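PDB 5W5P: tail fiber protein, which probably recognises, and may degrade, the capsular polysaccharide of Acinetobacter baumannii as the trimeric tailspike of phage AM24. Local coordinates for residues E32-L45 / I51-N64. Numbering follows the deposited sequence.
Sequences EVNNSLKLKTFDDL and IVNGQTVYVGQRSN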
loop_
_atom_site.group_PDB
_atom_site.type_symbol
_atom_site.label_atom_id
_atom_site.label_comp_id
_atom_site.label_asym_id
_atom_site.label_seq_id
_atom_site.Cartn_x
_atom_site.Cartn_y
_atom_site.Cartn_z
ATOM N N GLU A 32 3.281 30.969 59.090
ATOM C CA GLU A 32 3.988 29.990 58.266
ATOM C C GLU A 32 3.019 29.082 57.516
ATOM O O GLU A 32 3.294 28.691 56.375
ATOM C CB GLU A 32 4.936 29.158 59.130
ATOM C CG GLU A 32 6.191 29.893 59.556
ATOM C CD GLU A 32 6.818 29.295 60.802
ATOM O OE1 GLU A 32 6.104 29.145 61.817
ATOM O OE2 GLU A 32 8.024 28.970 60.766
ATOM N N VAL A 33 1.890 28.735 58.139
ATOM C CA VAL A 33 0.847 27.991 57.440
ATOM C C VAL A 33 0.292 28.817 56.287
ATOM O O VAL A 33 0.105 28.311 55.174
ATOM C CB VAL A 33 -0.263 27.577 58.427
ATOM C CG1 VAL A 33 -1.586 27.381 57.701
ATOM C CG2 VAL A 33 0.133 26.318 59.182
ATOM N N ASN A 34 0.015 30.102 56.533
ATOM C CA ASN A 34 -0.492 30.962 55.468
ATOM C C ASN A 34 0.507 31.089 54.326
ATOM O O ASN A 34 0.108 31.185 53.161
ATOM C CB ASN A 34 -0.835 32.348 56.019
ATOM C CG ASN A 34 -2.014 32.326 56.973
ATOM O OD1 ASN A 34 -2.630 31.281 57.194
ATOM N ND2 ASN A 34 -2.331 33.484 57.552
ATOM N N ASN A 35 1.805 31.079 54.638
ATOM C CA ASN A 35 2.819 31.299 53.614
ATOM C C ASN A 35 2.835 30.211 52.550
ATOM O O ASN A 35 3.313 30.463 51.438
ATOM C CB ASN A 35 4.200 31.415 54.260
ATOM C CG ASN A 35 4.412 32.756 54.934
ATOM O OD1 ASN A 35 3.665 33.708 54.694
ATOM N ND2 ASN A 35 5.433 32.840 55.783
ATOM N N SER A 36 2.325 29.013 52.853
ATOM C CA SER A 36 2.328 27.941 51.865
ATOM C C SER A 36 1.374 28.201 50.704
ATOM O O SER A 36 1.426 27.471 49.708
ATOM C CB SER A 36 1.989 26.606 52.528
ATOM O OG SER A 36 0.845 26.720 53.347
ATOM N N LEU A 37 0.515 29.212 50.803
ATOM C CA LEU A 37 -0.352 29.636 49.713
ATOM C C LEU A 37 0.198 30.842 48.967
ATOM O O LEU A 37 -0.483 31.370 48.079
ATOM C CB LEU A 37 -1.752 29.965 50.249
ATOM C CG LEU A 37 -2.323 29.044 51.328
ATOM C CD1 LEU A 37 -3.630 29.595 51.862
ATOM C CD2 LEU A 37 -2.516 27.635 50.771
ATOM N N LYS A 38 1.402 31.301 49.318
ATOM C CA LYS A 38 2.007 32.488 48.725
ATOM C C LYS A 38 3.283 32.160 47.957
ATOM O O LYS A 38 4.093 33.059 47.706
ATOM C CB LYS A 38 2.310 33.531 49.803
ATOM C CG LYS A 38 1.169 33.817 50.762
ATOM C CD LYS A 38 1.652 34.701 51.899
ATOM C CE LYS A 38 0.512 35.461 52.541
ATOM N NZ LYS A 38 1.015 36.520 53.463
ATOM N N LEU A 39 3.481 30.896 47.583
ATOM C CA LEU A 39 4.701 30.449 46.913
ATOM C C LEU A 39 4.553 30.690 45.415
ATOM O O LEU A 39 4.058 29.845 44.665
ATOM C CB LEU A 39 4.974 28.982 47.220
ATOM C CG LEU A 39 5.087 28.633 48.700
ATOM C CD1 LEU A 39 5.274 27.143 48.882
ATOM C CD2 LEU A 39 6.239 29.398 49.331
ATOM N N LYS A 40 4.997 31.863 44.971
ATOM C CA LYS A 40 4.827 32.252 43.578
ATOM C C LYS A 40 5.948 31.725 42.686
ATOM O O LYS A 40 5.682 31.216 41.593
ATOM C CB LYS A 40 4.732 33.777 43.467
ATOM C CG LYS A 40 4.845 34.293 42.047
ATOM C CD LYS A 40 4.779 35.801 41.989
ATOM C CE LYS A 40 4.388 36.278 40.595
ATOM N NZ LYS A 40 5.217 37.451 40.175
ATOM N N THR A 41 7.196 31.822 43.141
ATOM C CA THR A 41 8.365 31.486 42.337
ATOM C C THR A 41 9.155 30.351 42.982
ATOM O O THR A 41 8.884 29.929 44.108
ATOM C CB THR A 41 9.272 32.709 42.154
ATOM O OG1 THR A 41 9.872 33.050 43.412
ATOM C CG2 THR A 41 8.472 33.900 41.640
ATOM N N PHE A 42 10.147 29.851 42.237
ATOM C CA PHE A 42 11.031 28.812 42.759
ATOM C C PHE A 42 11.805 29.299 43.973
ATOM O O PHE A 42 12.074 28.520 44.893
ATOM C CB PHE A 42 12.011 28.353 41.673
ATOM C CG PHE A 42 11.487 27.256 40.781
ATOM C CD1 PHE A 42 10.126 27.045 40.627
ATOM C CD2 PHE A 42 12.370 26.443 40.083
ATOM C CE1 PHE A 42 9.657 26.039 39.796
ATOM C CE2 PHE A 42 11.908 25.434 39.253
ATOM C CZ PHE A 42 10.550 25.230 39.110
ATOM N N ASP A 43 12.183 30.580 43.991
ATOM C CA ASP A 43 12.900 31.122 45.140
ATOM C C ASP A 43 12.038 31.113 46.397
ATOM O O ASP A 43 12.555 30.903 47.501
ATOM C CB ASP A 43 13.389 32.540 44.835
ATOM C CG ASP A 43 14.380 33.050 45.866
ATOM O OD1 ASP A 43 15.460 32.437 46.008
ATOM O OD2 ASP A 43 14.083 34.066 46.537
ATOM N N ASP A 44 10.728 31.334 46.253
ATOM C CA ASP A 44 9.843 31.270 47.410
ATOM C C ASP A 44 9.791 29.869 48.000
ATOM O O ASP A 44 9.686 29.719 49.221
ATOM C CB ASP A 44 8.439 31.729 47.026
ATOM C CG ASP A 44 8.395 33.185 46.623
ATOM O OD1 ASP A 44 9.284 33.950 47.054
ATOM O OD2 ASP A 44 7.469 33.563 45.874
ATOM N N LEU A 45 9.857 28.833 47.162
ATOM C CA LEU A 45 9.856 27.472 47.688
ATOM C C LEU A 45 11.159 27.163 48.413
ATOM O O LEU A 45 11.141 26.624 49.525
ATOM C CB LEU A 45 9.613 26.468 46.564
ATOM C CG LEU A 45 9.610 24.997 46.985
ATOM C CD1 LEU A 45 8.373 24.660 47.807
ATOM C CD2 LEU A 45 9.702 24.097 45.767
ATOM N N ILE A 51 5.607 22.610 56.850
ATOM C CA ILE A 51 4.978 22.568 58.163
ATOM C C ILE A 51 4.791 21.134 58.660
ATOM O O ILE A 51 4.855 20.888 59.868
ATOM C CB ILE A 51 3.643 23.330 58.147
ATOM C CG1 ILE A 51 2.686 22.729 57.123
ATOM C CG2 ILE A 51 3.874 24.800 57.832
ATOM C CD1 ILE A 51 1.301 23.321 57.186
ATOM N N VAL A 52 4.569 20.179 57.758
ATOM C CA VAL A 52 4.467 18.769 58.108
ATOM C C VAL A 52 5.362 17.976 57.162
ATOM O O VAL A 52 5.851 18.489 56.155
ATOM C CB VAL A 52 3.015 18.243 58.050
ATOM C CG1 VAL A 52 2.157 18.906 59.120
ATOM C CG2 VAL A 52 2.417 18.463 56.667
ATOM N N ASN A 53 5.575 16.709 57.505
ATOM C CA ASN A 53 6.365 15.822 56.665
ATOM C C ASN A 53 5.514 15.323 55.504
ATOM O O ASN A 53 4.382 14.870 55.702
ATOM C CB ASN A 53 6.900 14.646 57.482
ATOM C CG ASN A 53 8.002 15.057 58.443
ATOM O OD1 ASN A 53 8.289 16.245 58.607
ATOM N ND2 ASN A 53 8.625 14.075 59.086
ATOM N N GLY A 54 6.058 15.412 54.294
ATOM C CA GLY A 54 5.310 15.027 53.115
ATOM C C GLY A 54 4.282 16.034 52.662
ATOM O O GLY A 54 3.339 15.664 51.953
ATOM N N GLN A 55 4.427 17.297 53.054
ATOM C CA GLN A 55 3.481 18.322 52.640
ATOM C C GLN A 55 3.615 18.582 51.146
ATOM O O GLN A 55 4.720 18.596 50.601
ATOM C CB GLN A 55 3.721 19.612 53.429
ATOM C CG GLN A 55 2.761 20.750 53.099
ATOM C CD GLN A 55 3.225 22.087 53.646
ATOM O OE1 GLN A 55 4.382 22.243 54.030
ATOM N NE2 GLN A 55 2.320 23.061 53.688
ATOM N N THR A 56 2.482 18.774 50.480
ATOM C CA THR A 56 2.463 19.178 49.079
ATOM C C THR A 56 2.010 20.629 49.001
ATOM O O THR A 56 0.945 20.981 49.522
ATOM C CB THR A 56 1.548 18.285 48.240
ATOM O OG1 THR A 56 1.877 16.908 48.461
ATOM C CG2 THR A 56 1.728 18.603 46.761
ATOM N N VAL A 57 2.828 21.465 48.363
ATOM C CA VAL A 57 2.512 22.864 48.123
ATOM C C VAL A 57 2.573 23.117 46.624
ATOM O O VAL A 57 3.172 22.357 45.859
ATOM C CB VAL A 57 3.469 23.817 48.870
ATOM C CG1 VAL A 57 3.351 23.621 50.373
ATOM C CG2 VAL A 57 4.900 23.598 48.406
ATOM N N TYR A 58 1.948 24.209 46.205
ATOM C CA TYR A 58 1.926 24.601 44.805
ATOM C C TYR A 58 2.834 25.805 44.596
ATOM O O TYR A 58 2.700 26.816 45.293
ATOM C CB TYR A 58 0.502 24.924 44.350
ATOM C CG TYR A 58 0.446 25.475 42.949
ATOM C CD1 TYR A 58 0.322 26.837 42.727
ATOM C CD2 TYR A 58 0.536 24.634 41.844
ATOM C CE1 TYR A 58 0.283 27.349 41.454
ATOM C CE2 TYR A 58 0.497 25.143 40.559
ATOM C CZ TYR A 58 0.370 26.501 40.373
ATOM O OH TYR A 58 0.328 27.031 39.104
ATOM N N VAL A 59 3.759 25.692 43.646
ATOM C CA VAL A 59 4.602 26.808 43.228
ATOM C C VAL A 59 4.040 27.359 41.926
ATOM O O VAL A 59 3.808 26.606 40.971
ATOM C CB VAL A 59 6.068 26.376 43.062
ATOM C CG1 VAL A 59 6.946 27.585 42.783
ATOM C CG2 VAL A 59 6.549 25.640 44.302
ATOM N N GLY A 60 3.829 28.675 41.882
ATOM C CA GLY A 60 3.099 29.263 40.769
ATOM C C GLY A 60 3.875 29.263 39.464
ATOM O O GLY A 60 3.314 28.995 38.402
ATOM N N GLN A 61 5.163 29.583 39.524
ATOM C CA GLN A 61 5.997 29.727 38.335
ATOM C C GLN A 61 7.460 29.659 38.767
ATOM O O GLN A 61 7.768 29.441 39.944
ATOM C CB GLN A 61 5.673 31.028 37.586
ATOM C CG GLN A 61 5.794 32.290 38.428
ATOM C CD GLN A 61 4.986 33.449 37.873
ATOM O OE1 GLN A 61 3.806 33.304 37.551
ATOM N NE2 GLN A 61 5.625 34.607 37.747
ATOM N N ARG A 62 8.371 29.836 37.807
ATOM C CA ARG A 62 9.794 29.689 38.097
ATOM C C ARG A 62 10.366 30.952 38.722
ATOM O O ARG A 62 11.023 30.892 39.765
ATOM C CB ARG A 62 10.564 29.331 36.824
ATOM C CG ARG A 62 10.617 27.846 36.516
ATOM C CD ARG A 62 11.482 27.555 35.292
ATOM N NE ARG A 62 12.835 28.093 35.435
ATOM C CZ ARG A 62 13.867 27.405 35.913
ATOM N NH1 ARG A 62 13.707 26.144 36.293
ATOM N NH2 ARG A 62 15.060 27.976 36.008
ATOM N N SER A 63 10.129 32.097 38.089
ATOM C CA SER A 63 10.511 33.396 38.618
ATOM C C SER A 63 9.413 34.401 38.291
ATOM O O SER A 63 8.415 34.081 37.641
ATOM C CB SER A 63 11.850 33.862 38.045
ATOM O OG SER A 63 11.740 34.127 36.654
ATOM N N ASN A 64 9.608 35.637 38.753
ATOM C CA ASN A 64 8.645 36.698 38.465
ATOM C C ASN A 64 8.588 37.043 36.981
ATOM O O ASN A 64 7.585 37.615 36.525
ATOM C CB ASN A 64 8.952 37.968 39.259
ATOM C CG ASN A 64 8.850 37.772 40.760
ATOM O OD1 ASN A 64 7.805 37.354 41.278
ATOM N ND2 ASN A 64 9.918 38.084 41.466
HETATM O O HOH W 1 0.287 25.514 48.379
HETATM O O HOH W 2 1.802 28.729 47.119
#
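Arg62 lays its aliphatic chain over one face of the Phe42 ring, with CG 3.8 Å from the ring centroid and offset toward the rim, a CH-pi contact. A bend at chi3 (56°) brings NH1 back near Phe42 CE2, the guanidinium plane turned 59° from the ring; NH2 forms a salt bridge with Asp86 and NH1 a hydrogen bond to the carbonyl of Trp110. At the ring edge sits Val59 CG1, 3.9 Å from Phe42 CD1. Val57 CG2 touches both Leu39 CD1 (3.6 Å) and Leu45 CD1 (3.7 Å), while Leu45 CD2 packs on Val59 CG2; Phe73 of the adjoining strand 71-75 and Trp98 of strand 97-100 extend this core.

Backbone bonds tie residues 39-42 to residues 60-62: Gly60 N donates to Leu39 O (3.0 Å), Gln61 N to Lys40 O, and Phe42 N to Arg62 O (2.8 Å). Thr41 N-caps helix 42-46 in a capping box: Asp44 OD2 accepts from Thr41 N, and Asp44 N gives a weak bond back to Thr41 OG1; OD2 takes Lys40 N as well.

Lys40 runs beside Gln61 and reaches Asn64 OD1 with NZ (2.8 Å). Strand 56-59 is an edge strand of the chain's four-stranded antiparallel sheet near the N-terminus. Direct bonds fix the chain just after it against Leu39-Phe42, whereas beside the strand itself two waters do the joining, one linking Ser36 O and Leu39 N to Tyr58 O, the other Ser36 O to Tyr58 N.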